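Local atomic coordinates of penicillin binding protein 2X (Streptococcus thermophilus, PDB entry 5U47), a protein that probably acts as a transpeptidase that cross-links peptidoglycan strands during synthesis of the septal cell wall, and is the kind of enzyme beta-lactams inactivate by acylation. Residues 74-86 with 118-132. The protein carries 1 engineered substitution. Residues are numbered along the deposited sequence; the frame is centred on the assembly and turned at random. Where two conformers were deposited one is given.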
ATOM      1  N   GLN A  74     -41.266 -27.106  29.390  1.00 60.40           N
ATOM      2  CA  GLN A  74     -40.300 -27.386  28.319  1.00 57.79           C
ATOM      3  C   GLN A  74     -38.824 -27.204  28.696  1.00 58.83           C
ATOM      4  O   GLN A  74     -37.950 -27.603  27.918  1.00 60.46           O
ATOM      5  CB  GLN A  74     -40.588 -26.467  27.131  1.00 55.98           C
ATOM      6  CG  GLN A  74     -41.973 -26.620  26.516  1.00 54.10           C
ATOM      7  CD  GLN A  74     -42.351 -25.407  25.701  1.00 53.04           C
ATOM      8  OE1 GLN A  74     -42.255 -24.273  26.181  1.00 50.40           O
ATOM      9  NE2 GLN A  74     -42.805 -25.631  24.476  1.00 53.50           N
ATOM     10  N   PHE A  75     -38.541 -26.580  29.843  1.00 56.83           N
ATOM     11  CA  PHE A  75     -37.147 -26.354  30.301  1.00 57.25           C
ATOM     12  C   PHE A  75     -36.222 -27.580  30.143  1.00 56.93           C
ATOM     13  O   PHE A  75     -35.108 -27.470  29.609  1.00 54.04           O
ATOM     14  CB  PHE A  75     -37.161 -25.902  31.773  1.00 59.83           C
ATOM     15  CG  PHE A  75     -37.376 -24.421  31.980  1.00 60.32           C
ATOM     16  CD1 PHE A  75     -38.043 -23.625  31.044  1.00 61.66           C
ATOM     17  CD2 PHE A  75     -36.962 -23.828  33.170  1.00 63.49           C
ATOM     18  CE1 PHE A  75     -38.237 -22.266  31.272  1.00 61.47           C
ATOM     19  CE2 PHE A  75     -37.170 -22.471  33.407  1.00 64.10           C
ATOM     20  CZ  PHE A  75     -37.807 -21.689  32.455  1.00 62.55           C
ATOM     21  N   ASP A  76     -36.702 -28.738  30.595  1.00 57.68           N
ATOM     22  CA  ASP A  76     -35.944 -29.992  30.535  1.00 58.89           C
ATOM     23  C   ASP A  76     -35.640 -30.441  29.106  1.00 56.18           C
ATOM     24  O   ASP A  76     -34.562 -30.968  28.843  1.00 52.96           O
ATOM     25  CB  ASP A  76     -36.713 -31.114  31.253  1.00 63.27           C
ATOM     26  CG  ASP A  76     -35.930 -32.422  31.311  1.00 66.00           C
ATOM     27  OD1 ASP A  76     -34.796 -32.425  31.845  1.00 70.93           O
ATOM     28  OD2 ASP A  76     -36.457 -33.450  30.838  1.00 68.79           O
ATOM     29  N   LYS A  77     -36.598 -30.267  28.194  1.00 54.76           N
ATOM     30  CA  LYS A  77     -36.377 -30.667  26.799  1.00 55.16           C
ATOM     31  C   LYS A  77     -35.329 -29.751  26.146  1.00 53.14           C
ATOM     32  O   LYS A  77     -34.492 -30.207  25.357  1.00 53.47           O
ATOM     33  CB  LYS A  77     -37.690 -30.687  26.009  1.00 56.48           C
ATOM     34  CG  LYS A  77     -37.548 -31.071  24.538  1.00 59.04           C
ATOM     35  CD  LYS A  77     -36.750 -32.363  24.341  1.00 62.10           C
ATOM     36  CE  LYS A  77     -36.640 -32.727  22.871  1.00 63.57           C
ATOM     37  NZ  LYS A  77     -35.760 -33.905  22.665  1.00 65.23           N
ATOM     38  N   VAL A  78     -35.374 -28.462  26.492  1.00 51.38           N
ATOM     39  CA  VAL A  78     -34.390 -27.496  26.010  1.00 50.73           C
ATOM     40  C   VAL A  78     -32.993 -27.921  26.483  1.00 50.22           C
ATOM     41  O   VAL A  78     -32.030 -27.843  25.715  1.00 48.41           O
ATOM     42  CB  VAL A  78     -34.710 -26.050  26.477  1.00 51.31           C
ATOM     43  CG1 VAL A  78     -33.575 -25.090  26.123  1.00 51.92           C
ATOM     44  CG2 VAL A  78     -36.016 -25.558  25.867  1.00 50.47           C
ATOM     45  N   ALA A  79     -32.889 -28.396  27.728  1.00 49.02           N
ATOM     46  CA  ALA A  79     -31.583 -28.834  28.248  1.00 51.02           C
ATOM     47  C   ALA A  79     -31.060 -30.060  27.482  1.00 51.93           C
ATOM     48  O   ALA A  79     -29.855 -30.149  27.167  1.00 48.46           O
ATOM     49  CB  ALA A  79     -31.660 -29.119  29.736  1.00 52.73           C
ATOM     50  N   ASP A  80     -31.966 -30.997  27.177  1.00 53.04           N
ATOM     51  CA  ASP A  80     -31.606 -32.199  26.408  1.00 55.52           C
ATOM     52  C   ASP A  80     -31.050 -31.777  25.059  1.00 54.08           C
ATOM     53  O   ASP A  80     -30.010 -32.273  24.615  1.00 51.17           O
ATOM     54  CB  ASP A  80     -32.813 -33.121  26.206  1.00 58.45           C
ATOM     55  CG  ASP A  80     -33.320 -33.738  27.513  1.00 61.31           C
ATOM     56  OD1 ASP A  80     -32.576 -33.735  28.524  1.00 64.78           O
ATOM     57  OD2 ASP A  80     -34.465 -34.237  27.515  1.00 61.38           O
ATOM     58  N   ILE A  81     -31.743 -30.830  24.429  1.00 53.31           N
ATOM     59  CA  ILE A  81     -31.323 -30.306  23.135  1.00 52.49           C
ATOM     60  C   ILE A  81     -29.962 -29.586  23.217  1.00 49.96           C
ATOM     61  O   ILE A  81     -29.083 -29.842  22.389  1.00 47.52           O
ATOM     62  CB  ILE A  81     -32.412 -29.391  22.523  1.00 52.65           C
ATOM     63  CG1 ILE A  81     -33.654 -30.237  22.164  1.00 52.80           C
ATOM     64  CG2 ILE A  81     -31.874 -28.680  21.280  1.00 52.66           C
ATOM     65  CD1 ILE A  81     -34.897 -29.438  21.817  1.00 52.89           C
ATOM     66  N   LEU A  82     -29.785 -28.719  24.216  1.00 48.03           N
ATOM     67  CA  LEU A  82     -28.529 -27.982  24.361  1.00 47.77           C
ATOM     68  C   LEU A  82     -27.341 -28.895  24.687  1.00 49.82           C
ATOM     69  O   LEU A  82     -26.206 -28.629  24.250  1.00 47.98           O
ATOM     70  CB  LEU A  82     -28.656 -26.831  25.369  1.00 47.65           C
ATOM     71  CG  LEU A  82     -29.657 -25.704  25.022  1.00 47.71           C
ATOM     72  CD1 LEU A  82     -29.266 -24.422  25.748  1.00 47.35           C
ATOM     73  CD2 LEU A  82     -29.727 -25.408  23.529  1.00 47.44           C
ATOM     74  N   LYS A  83     -27.598 -29.963  25.439  0.50 50.89           N
ATOM     75  CA  LYS A  83     -26.560 -30.931  25.780  0.50 52.09           C
ATOM     76  C   LYS A  83     -26.112 -31.666  24.520  0.50 52.95           C
ATOM     77  O   LYS A  83     -24.930 -31.660  24.177  0.50 52.30           O
ATOM     78  CB  LYS A  83     -27.072 -31.933  26.821  0.50 53.16           C
ATOM     79  CG  LYS A  83     -26.046 -32.988  27.232  0.50 53.79           C
ATOM     80  CD  LYS A  83     -24.815 -32.371  27.885  0.50 53.88           C
ATOM     81  CE  LYS A  83     -23.787 -33.433  28.265  0.50 54.68           C
ATOM     82  NZ  LYS A  83     -22.578 -32.832  28.889  0.50 54.75           N
ATOM     83  N   ASP A  84     -27.069 -32.271  23.820  1.00 53.73           N
ATOM     84  CA  ASP A  84     -26.761 -33.013  22.599  1.00 56.58           C
ATOM     85  C   ASP A  84     -26.101 -32.142  21.508  1.00 55.02           C
ATOM     86  O   ASP A  84     -25.102 -32.548  20.907  1.00 54.21           O
ATOM     87  CB  ASP A  84     -28.038 -33.652  22.037  1.00 60.68           C
ATOM     88  CG  ASP A  84     -27.810 -34.326  20.687  1.00 64.73           C
ATOM     89  OD1 ASP A  84     -26.794 -35.050  20.530  1.00 67.41           O
ATOM     90  OD2 ASP A  84     -28.650 -34.121  19.781  1.00 66.86           O
ATOM     91  N   LYS A  85     -26.646 -30.945  21.285  1.00 53.52           N
ATOM     92  CA  LYS A  85     -26.169 -30.043  20.214  1.00 52.90           C
ATOM     93  C   LYS A  85     -24.962 -29.116  20.532  1.00 50.46           C
ATOM     94  O   LYS A  85     -24.161 -28.851  19.640  1.00 48.56           O
ATOM     95  CB  LYS A  85     -27.335 -29.183  19.723  1.00 55.29           C
ATOM     96  CG  LYS A  85     -28.553 -29.960  19.228  1.00 58.04           C
ATOM     97  CD  LYS A  85     -28.265 -30.772  17.975  1.00 60.43           C
ATOM     98  CE  LYS A  85     -29.546 -31.385  17.420  1.00 61.74           C
ATOM     99  NZ  LYS A  85     -29.310 -32.203  16.197  1.00 61.77           N
ATOM    100  N   LEU A  86     -24.846 -28.633  21.772  1.00 49.70           N
ATOM    101  CA  LEU A  86     -23.761 -27.723  22.179  1.00 48.94           C
ATOM    102  C   LEU A  86     -22.853 -28.241  23.289  1.00 50.97           C
ATOM    103  O   LEU A  86     -21.873 -27.582  23.625  1.00 47.52           O
ATOM    104  CB  LEU A  86     -24.331 -26.378  22.648  1.00 47.80           C
ATOM    105  CG  LEU A  86     -25.078 -25.531  21.610  1.00 47.14           C
ATOM    106  CD1 LEU A  86     -25.641 -24.285  22.275  1.00 46.61           C
ATOM    107  CD2 LEU A  86     -24.165 -25.158  20.446  1.00 45.89           C
ATOM    108  N   VAL A 118     -25.103 -25.353  12.681  1.00 43.71           N
ATOM    109  CA  VAL A 118     -25.580 -25.796  13.994  1.00 44.31           C
ATOM    110  C   VAL A 118     -26.826 -24.987  14.410  1.00 45.58           C
ATOM    111  O   VAL A 118     -27.779 -25.546  14.974  1.00 44.65           O
ATOM    112  CB  VAL A 118     -24.469 -25.690  15.061  1.00 44.18           C
ATOM    113  CG1 VAL A 118     -25.001 -26.046  16.442  1.00 44.32           C
ATOM    114  CG2 VAL A 118     -23.289 -26.591  14.702  1.00 44.21           C
ATOM    115  N   LYS A 119     -26.815 -23.677  14.131  1.00 44.86           N
ATOM    116  CA  LYS A 119     -27.963 -22.810  14.443  1.00 45.06           C
ATOM    117  C   LYS A 119     -29.221 -23.332  13.735  1.00 46.25           C
ATOM    118  O   LYS A 119     -30.278 -23.507  14.368  1.00 46.02           O
ATOM    119  CB  LYS A 119     -27.660 -21.346  14.057  1.00 44.84           C
ATOM    120  CG  LYS A 119     -28.749 -20.336  14.407  1.00 44.78           C
ATOM    121  CD  LYS A 119     -29.780 -20.102  13.307  1.00 45.49           C
ATOM    122  CE  LYS A 119     -29.253 -19.182  12.220  1.00 44.78           C
ATOM    123  NZ  LYS A 119     -30.295 -18.911  11.191  1.00 46.39           N
ATOM    124  N   GLU A 120     -29.097 -23.585  12.428  1.00 45.29           N
ATOM    125  CA  GLU A 120     -30.203 -24.124  11.619  1.00 45.87           C
ATOM    126  C   GLU A 120     -30.716 -25.465  12.158  1.00 45.90           C
ATOM    127  O   GLU A 120     -31.909 -25.721  12.154  1.00 44.78           O
ATOM    128  CB  GLU A 120     -29.780 -24.252  10.146  1.00 47.56           C
ATOM    129  CG  GLU A 120     -29.674 -22.914   9.421  1.00 47.99           C
ATOM    130  CD  GLU A 120     -31.028 -22.273   9.218  1.00 49.88           C
ATOM    131  OE1 GLU A 120     -31.925 -22.963   8.680  1.00 52.81           O
ATOM    132  OE2 GLU A 120     -31.193 -21.090   9.593  1.00 47.87           O
ATOM    133  N   ASP A 121     -29.798 -26.307  12.615  1.00 47.51           N
ATOM    134  CA  ASP A 121     -30.136 -27.595  13.209  1.00 48.05           C
ATOM    135  C   ASP A 121     -30.910 -27.334  14.508  1.00 47.03           C
ATOM    136  O   ASP A 121     -32.015 -27.859  14.689  1.00 45.38           O
ATOM    137  CB  ASP A 121     -28.848 -28.408  13.460  1.00 49.79           C
ATOM    138  CG  ASP A 121     -29.114 -29.801  14.009  1.00 52.00           C
ATOM    139  OD1 ASP A 121     -30.275 -30.185  14.206  1.00 53.84           O
ATOM    140  OD2 ASP A 121     -28.134 -30.527  14.249  1.00 55.70           O
ATOM    141  N   LEU A 122     -30.347 -26.501  15.387  1.00 46.68           N
ATOM    142  CA  LEU A 122     -31.022 -26.132  16.649  1.00 47.19           C
ATOM    143  C   LEU A 122     -32.421 -25.571  16.403  1.00 48.14           C
ATOM    144  O   LEU A 122     -33.362 -25.966  17.083  1.00 48.68           O
ATOM    145  CB  LEU A 122     -30.216 -25.104  17.459  1.00 48.30           C
ATOM    146  CG  LEU A 122     -29.049 -25.564  18.339  1.00 49.32           C
ATOM    147  CD1 LEU A 122     -28.209 -24.380  18.793  1.00 48.19           C
ATOM    148  CD2 LEU A 122     -29.559 -26.322  19.548  1.00 50.56           C
ATOM    149  N   GLU A 123     -32.554 -24.650  15.448  1.00 49.35           N
ATOM    150  CA  GLU A 123     -33.873 -24.071  15.135  1.00 52.29           C
ATOM    151  C   GLU A 123     -34.877 -25.141  14.734  1.00 53.66           C
ATOM    152  O   GLU A 123     -35.994 -25.161  15.239  1.00 50.95           O
ATOM    153  CB  GLU A 123     -33.801 -23.024  14.030  1.00 53.36           C
ATOM    154  CG  GLU A 123     -33.393 -21.638  14.493  1.00 56.98           C
ATOM    155  CD  GLU A 123     -33.628 -20.584  13.419  1.00 57.44           C
ATOM    156  OE1 GLU A 123     -33.254 -20.822  12.252  1.00 62.26           O
ATOM    157  OE2 GLU A 123     -34.184 -19.518  13.746  1.00 56.49           O
ATOM    158  N   LYS A 124     -34.462 -26.030  13.831  1.00 56.23           N
ATOM    159  CA  LYS A 124     -35.319 -27.128  13.380  1.00 58.32           C
ATOM    160  C   LYS A 124     -35.732 -28.006  14.555  1.00 56.16           C
ATOM    161  O   LYS A 124     -36.861 -28.485  14.609  1.00 54.14           O
ATOM    162  CB  LYS A 124     -34.610 -27.982  12.317  1.00 61.24           C
ATOM    163  CG  LYS A 124     -35.471 -29.114  11.767  1.00 64.98           C
ATOM    164  CD  LYS A 124     -34.771 -29.899  10.668  1.00 68.16           C
ATOM    165  CE  LYS A 124     -35.671 -31.025  10.174  1.00 72.77           C
ATOM    166  NZ  LYS A 124     -35.051 -31.821   9.074  1.00 75.93           N
ATOM    167  N   THR A 125     -34.813 -28.197  15.496  1.00 55.19           N
ATOM    168  CA  THR A 125     -35.072 -29.025  16.670  1.00 56.40           C
ATOM    169  C   THR A 125     -36.134 -28.400  17.584  1.00 54.06           C
ATOM    170  O   THR A 125     -37.007 -29.105  18.076  1.00 56.59           O
ATOM    171  CB  THR A 125     -33.756 -29.316  17.437  1.00 57.22           C
ATOM    172  OG1 THR A 125     -32.790 -29.867  16.531  1.00 56.59           O
ATOM    173  CG2 THR A 125     -33.973 -30.298  18.563  1.00 58.05           C
ATOM    174  N   PHE A 126     -36.071 -27.089  17.807  1.00 53.27           N
ATOM    175  CA  PHE A 126     -37.067 -26.412  18.667  1.00 52.22           C
ATOM    176  C   PHE A 126     -38.439 -26.374  18.004  1.00 51.95           C
ATOM    177  O   PHE A 126     -39.455 -26.569  18.662  1.00 48.66           O
ATOM    178  CB  PHE A 126     -36.637 -24.984  19.037  1.00 51.08           C
ATOM    179  CG  PHE A 126     -35.402 -24.917  19.900  1.00 49.24           C
ATOM    180  CD1 PHE A 126     -35.372 -25.539  21.136  1.00 48.53           C
ATOM    181  CD2 PHE A 126     -34.285 -24.177  19.500  1.00 47.54           C
ATOM    182  CE1 PHE A 126     -34.245 -25.471  21.944  1.00 48.81           C
ATOM    183  CE2 PHE A 126     -33.153 -24.106  20.304  1.00 46.89           C
ATOM    184  CZ  PHE A 126     -33.132 -24.752  21.525  1.00 47.82           C
ATOM    185  N   LYS A 127     -38.454 -26.114  16.697  1.00 53.96           N
ATOM    186  CA  LYS A 127     -39.695 -26.071  15.918  1.00 57.04           C
ATOM    187  C   LYS A 127     -40.384 -27.442  15.968  1.00 57.99           C
ATOM    188  O   LYS A 127     -41.576 -27.519  16.270  1.00 54.41           O
ATOM    189  CB  LYS A 127     -39.402 -25.664  14.464  1.00 59.57           C
ATOM    190  CG  LYS A 127     -40.617 -25.523  13.538  1.00 62.18           C
ATOM    191  CD  LYS A 127     -40.206 -25.209  12.095  1.00 64.36           C
ATOM    192  CE  LYS A 127     -39.552 -26.406  11.397  1.00 68.77           C
ATOM    193  NZ  LYS A 127     -38.873 -26.069  10.108  1.00 69.34           N
ATOM    194  N   ASP A 128     -39.629 -28.516  15.699  1.00 59.02           N
ATOM    195  CA  ASP A 128     -40.182 -29.895  15.731  1.00 60.76           C
ATOM    196  C   ASP A 128     -40.660 -30.297  17.134  1.00 60.75           C
ATOM    197  O   ASP A 128     -41.627 -31.046  17.258  1.00 65.62           O
ATOM    198  CB  ASP A 128     -39.178 -30.934  15.191  1.00 61.43           C
ATOM    199  CG  ASP A 128     -38.862 -30.748  13.688  1.00 64.05           C
ATOM    200  OD1 ASP A 128     -39.582 -29.991  12.987  1.00 66.18           O
ATOM    201  OD2 ASP A 128     -37.882 -31.368  13.205  1.00 62.69           O
ATOM    202  N   ALA A 129     -39.995 -29.789  18.174  1.00 58.67           N
ATOM    203  CA  ALA A 129     -40.387 -30.061  19.576  1.00 57.94           C
ATOM    204  C   ALA A 129     -41.471 -29.104  20.102  1.00 57.86           C
ATOM    205  O   ALA A 129     -41.853 -29.185  21.269  1.00 60.54           O
ATOM    206  CB  ALA A 129     -39.165 -30.003  20.486  1.00 56.58           C
ATOM    207  N   GLY A 130     -41.942 -28.187  19.259  1.00 57.29           N
ATOM    208  CA  GLY A 130     -42.994 -27.247  19.661  1.00 57.35           C
ATOM    209  C   GLY A 130     -42.580 -26.241  20.728  1.00 55.86           C
ATOM    210  O   GLY A 130     -43.415 -25.747  21.470  1.00 53.24           O
ATOM    211  N   ILE A 131     -41.289 -25.922  20.786  1.00 52.90           N
ATOM    212  CA  ILE A 131     -40.772 -24.980  21.773  1.00 51.43           C
ATOM    213  C   ILE A 131     -40.548 -23.615  21.114  1.00 50.73           C
ATOM    214  O   ILE A 131     -39.832 -23.501  20.115  1.00 48.34           O
ATOM    215  CB  ILE A 131     -39.445 -25.482  22.375  1.00 51.00           C
ATOM    216  CG1 ILE A 131     -39.625 -26.876  22.993  1.00 50.70           C
ATOM    217  CG2 ILE A 131     -38.927 -24.501  23.427  1.00 52.17           C
ATOM    218  CD1 ILE A 131     -38.326 -27.590  23.312  1.00 50.61           C
ATOM    219  N   LYS A 132     -41.171 -22.596  21.696  1.00 50.77           N
ATOM    220  CA  LYS A 132     -41.062 -21.210  21.255  1.00 51.99           C
ATOM    221  C   LYS A 132     -40.236 -20.451  22.276  1.00 49.41           C
ATOM    222  O   LYS A 132     -40.086 -20.912  23.403  1.00 51.03           O
ATOM    223  CB  LYS A 132     -42.461 -20.582  21.168  1.00 54.78           C
ATOM    224  CG  LYS A 132     -43.296 -21.131  20.029  1.00 58.78           C
ATOM    225  CD  LYS A 132     -44.749 -20.687  20.108  1.00 62.85           C
ATOM    226  CE  LYS A 132     -45.471 -20.962  18.793  1.00 66.15           C
ATOM    227  NZ  LYS A 132     -45.335 -22.379  18.339  1.00 68.28           N
TER
HETATM  228  O   HOH W   1     -42.804 -28.307  23.637  1.00 52.06           O
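Lys85 and Asp121 form a salt bridge near one end of an antiparallel helix pair, 74-86 against 118-128, in the dimerisation-domain region. Lys85 NZ meets Asp121 OD2 at 2.8 Å on the syn side, 24° out of the carboxylate plane, and makes a weak bond to Asp121 OD1 at 3.0 Å. Near the other end, one water accepts from Gln74 NE2 and donates to Ala129 O, while Gln74 OE1 is held by the backbone N of Gln71. Between them Thr125 OG1 bonds back to Asp121 O, which also accepts from Thr125 N. With the hydroxyl drawn to its own helix, Thr125 CG2, anti to the backbone N, meets Ile81 CD1 tip to tip at a tight 3.5 Å. The segment axes approach to 10.9 Å and lie 156° apart. Leu122 is a knob among Ile81, Leu82, Lys85 and Leu86, its CD2 touching Lys85 CB at 3.6 Å. Leu82 and Phe126 also reach Ile52 of strand 42-55, so the pair packs on the sheet. A Schellman motif ends helix 118-128, with Gly130 at positive phi and Ile131 N bonded to Phe126 O; the side chain of Ile131 points toward helix 74-86, its CG2 against Val78 CG2 and its CD1 against Lys77 CG. At the Phe126 ring edge, Leu82 CD2 lies near the ring plane, 4.0 Å from Phe126 CZ.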